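Local coordinates for protein malonyl-CoA decarboxylase (Rhodopseudomonas palustris, PDB 4KSA) that probably decarboxylates malonyl-CoA, releasing carbon dioxide and leaving acetyl-CoA, at residues 284-289 against 420-425. Sequence-based numbering, arbitrary orientation.
Sequences LIKQVV and DIEANH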
loop_
_atom_site.group_PDB
_atom_site.type_symbol
_atom_site.label_atom_id
_atom_site.label_comp_id
_atom_site.label_asym_id
_atom_site.label_seq_id
_atom_site.Cartn_x
_atom_site.Cartn_y
_atom_site.Cartn_z
ATOM N N LEU A 284 -16.669 -19.329 1.206
ATOM C CA LEU A 284 -15.248 -19.282 0.937
ATOM C C LEU A 284 -14.971 -19.563 -0.520
ATOM O O LEU A 284 -14.314 -18.776 -1.189
ATOM C CB LEU A 284 -14.498 -20.298 1.804
ATOM C CG LEU A 284 -14.537 -20.147 3.324
ATOM C CD1 LEU A 284 -13.491 -21.094 3.865
ATOM C CD2 LEU A 284 -14.229 -18.711 3.771
ATOM N N ILE A 285 -15.464 -20.688 -1.017
ATOM C CA ILE A 285 -15.238 -21.044 -2.411
ATOM C C ILE A 285 -15.832 -19.980 -3.347
ATOM O O ILE A 285 -15.326 -19.727 -4.445
ATOM C CB ILE A 285 -15.826 -22.435 -2.699
ATOM C CG1 ILE A 285 -15.177 -23.457 -1.753
ATOM C CG2 ILE A 285 -15.588 -22.824 -4.165
ATOM C CD1 ILE A 285 -13.712 -23.682 -2.015
ATOM N N LYS A 286 -16.894 -19.339 -2.889
ATOM C CA LYS A 286 -17.525 -18.283 -3.658
ATOM C C LYS A 286 -16.441 -17.261 -4.016
ATOM O O LYS A 286 -16.241 -16.912 -5.184
ATOM C CB LYS A 286 -18.599 -17.617 -2.812
ATOM C CG LYS A 286 -19.824 -17.207 -3.565
ATOM C CD LYS A 286 -19.609 -15.961 -4.374
ATOM C CE LYS A 286 -20.960 -15.415 -4.783
ATOM N NZ LYS A 286 -21.856 -15.291 -3.595
ATOM N N GLN A 287 -15.720 -16.804 -3.003
ATOM C CA GLN A 287 -14.672 -15.833 -3.222
ATOM C C GLN A 287 -13.586 -16.325 -4.171
ATOM O O GLN A 287 -13.154 -15.588 -5.052
ATOM C CB GLN A 287 -14.076 -15.434 -1.886
ATOM C CG GLN A 287 -15.125 -14.968 -0.903
ATOM C CD GLN A 287 -14.516 -14.540 0.403
ATOM O OE1 GLN A 287 -13.774 -13.558 0.461
ATOM N NE2 GLN A 287 -14.811 -15.282 1.463
ATOM N N VAL A 288 -13.140 -17.563 -3.998
ATOM C CA VAL A 288 -12.106 -18.106 -4.869
ATOM C C VAL A 288 -12.599 -18.189 -6.308
ATOM O O VAL A 288 -11.819 -18.017 -7.243
ATOM C CB VAL A 288 -11.656 -19.514 -4.415
ATOM C CG1 VAL A 288 -10.609 -20.078 -5.371
ATOM C CG2 VAL A 288 -11.099 -19.441 -3.003
ATOM N N VAL A 289 -13.891 -18.444 -6.498
ATOM C CA VAL A 289 -14.423 -18.541 -7.858
ATOM C C VAL A 289 -14.516 -17.165 -8.494
ATOM O O VAL A 289 -14.067 -16.973 -9.627
ATOM C CB VAL A 289 -15.825 -19.221 -7.906
ATOM C CG1 VAL A 289 -16.520 -18.873 -9.208
ATOM C CG2 VAL A 289 -15.676 -20.737 -7.816
ATOM N N ASP A 420 -26.148 -19.912 -8.116
ATOM C CA ASP A 420 -26.996 -20.619 -7.173
ATOM C C ASP A 420 -26.297 -20.965 -5.858
ATOM O O ASP A 420 -26.886 -21.637 -5.008
ATOM C CB ASP A 420 -27.571 -21.884 -7.816
ATOM C CG ASP A 420 -26.750 -22.365 -8.991
ATOM O OD1 ASP A 420 -26.745 -21.684 -10.039
ATOM O OD2 ASP A 420 -26.108 -23.426 -8.871
ATOM N N ILE A 421 -25.057 -20.502 -5.688
ATOM C CA ILE A 421 -24.314 -20.759 -4.458
ATOM C C ILE A 421 -25.186 -20.395 -3.264
ATOM O O ILE A 421 -25.405 -21.206 -2.368
ATOM C CB ILE A 421 -23.029 -19.918 -4.364
ATOM C CG1 ILE A 421 -21.989 -20.408 -5.370
ATOM C CG2 ILE A 421 -22.473 -19.986 -2.948
ATOM C CD1 ILE A 421 -21.494 -21.790 -5.090
ATOM N N GLU A 422 -25.694 -19.170 -3.252
ATOM C CA GLU A 422 -26.531 -18.731 -2.145
ATOM C C GLU A 422 -27.802 -19.544 -2.038
ATOM O O GLU A 422 -28.205 -19.928 -0.940
ATOM C CB GLU A 422 -26.861 -17.246 -2.281
ATOM C CG GLU A 422 -25.665 -16.355 -1.983
ATOM C CD GLU A 422 -26.013 -14.885 -1.979
ATOM O OE1 GLU A 422 -27.052 -14.524 -1.375
ATOM O OE2 GLU A 422 -25.242 -14.095 -2.573
ATOM N N ALA A 423 -28.427 -19.811 -3.179
ATOM C CA ALA A 423 -29.659 -20.590 -3.206
ATOM C C ALA A 423 -29.464 -21.952 -2.514
ATOM O O ALA A 423 -30.192 -22.309 -1.572
ATOM C CB ALA A 423 -30.112 -20.790 -4.655
ATOM N N ASN A 424 -28.473 -22.703 -2.986
ATOM C CA ASN A 424 -28.190 -24.013 -2.426
ATOM C C ASN A 424 -27.821 -23.959 -0.945
ATOM O O ASN A 424 -28.325 -24.762 -0.150
ATOM C CB ASN A 424 -27.080 -24.688 -3.225
ATOM C CG ASN A 424 -27.498 -24.976 -4.645
ATOM O OD1 ASN A 424 -28.693 -25.047 -4.947
ATOM N ND2 ASN A 424 -26.524 -25.158 -5.526
ATOM N N HIS A 425 -26.953 -23.017 -0.574
ATOM C CA HIS A 425 -26.554 -22.883 0.815
ATOM C C HIS A 425 -27.784 -22.715 1.684
ATOM O O HIS A 425 -27.932 -23.410 2.685
ATOM C CB HIS A 425 -25.634 -21.674 1.021
ATOM C CG HIS A 425 -25.447 -21.303 2.463
ATOM N ND1 HIS A 425 -24.606 -21.997 3.306
ATOM C CD2 HIS A 425 -26.068 -20.374 3.230
ATOM C CE1 HIS A 425 -24.721 -21.512 4.531
ATOM N NE2 HIS A 425 -25.604 -20.529 4.513
#
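Lys286 lays the aliphatic part of its side chain against the CG2 methyl of Ile421, with CG of Lys286 3.9 Å from CG2 of Ile421. Partly exposed itself, Lys286 stands between a buried isoleucine and an exposed glutamate and serves both, methylenes to the first and ammonium to the second. The CG2 branch of Ile421 stands anti to the backbone N and beside the carbonyl carbon, which presents that methyl to the lysine. Beyond it the lysine chain bends at chi2 (-76°) and again at chi4 (51°), and NZ of Lys286 ends 3.7 Å from OE2 of Glu422. That is a long salt bridge, with no hydrogen bond across the two segments. Glu422 reaches it with a chain extended beyond CG (chi2 -174°), although its CB does not itself point at the other helix.

Between the two segments the nearest CA atoms are those of Lys286 and Ile421, 7.3 Å apart. Both segments touch strand 411-416 of the mixed sheet through Tyr416, which meets Ile285 and Ile421; Ile285 also packs on Phe265 and Ile268 of strand 262-270, and Ile421 on Phe283 just ahead of the first helix. The second subunit, another copy of the protein, also reaches this place: Glu422 touches its Ala53, and NE2 of His425 accepts a hydrogen bond from the backbone N of Glu52 of that subunit.

With only 132 Å² buried, both sides summed, three residues join the two helix starts. The buried Ile421 supplies an apolar footing, and the long ion pair at the exposed Glu422 is consistent with a loose electrostatic attraction, probably screened by solvent, more than with a directional bond.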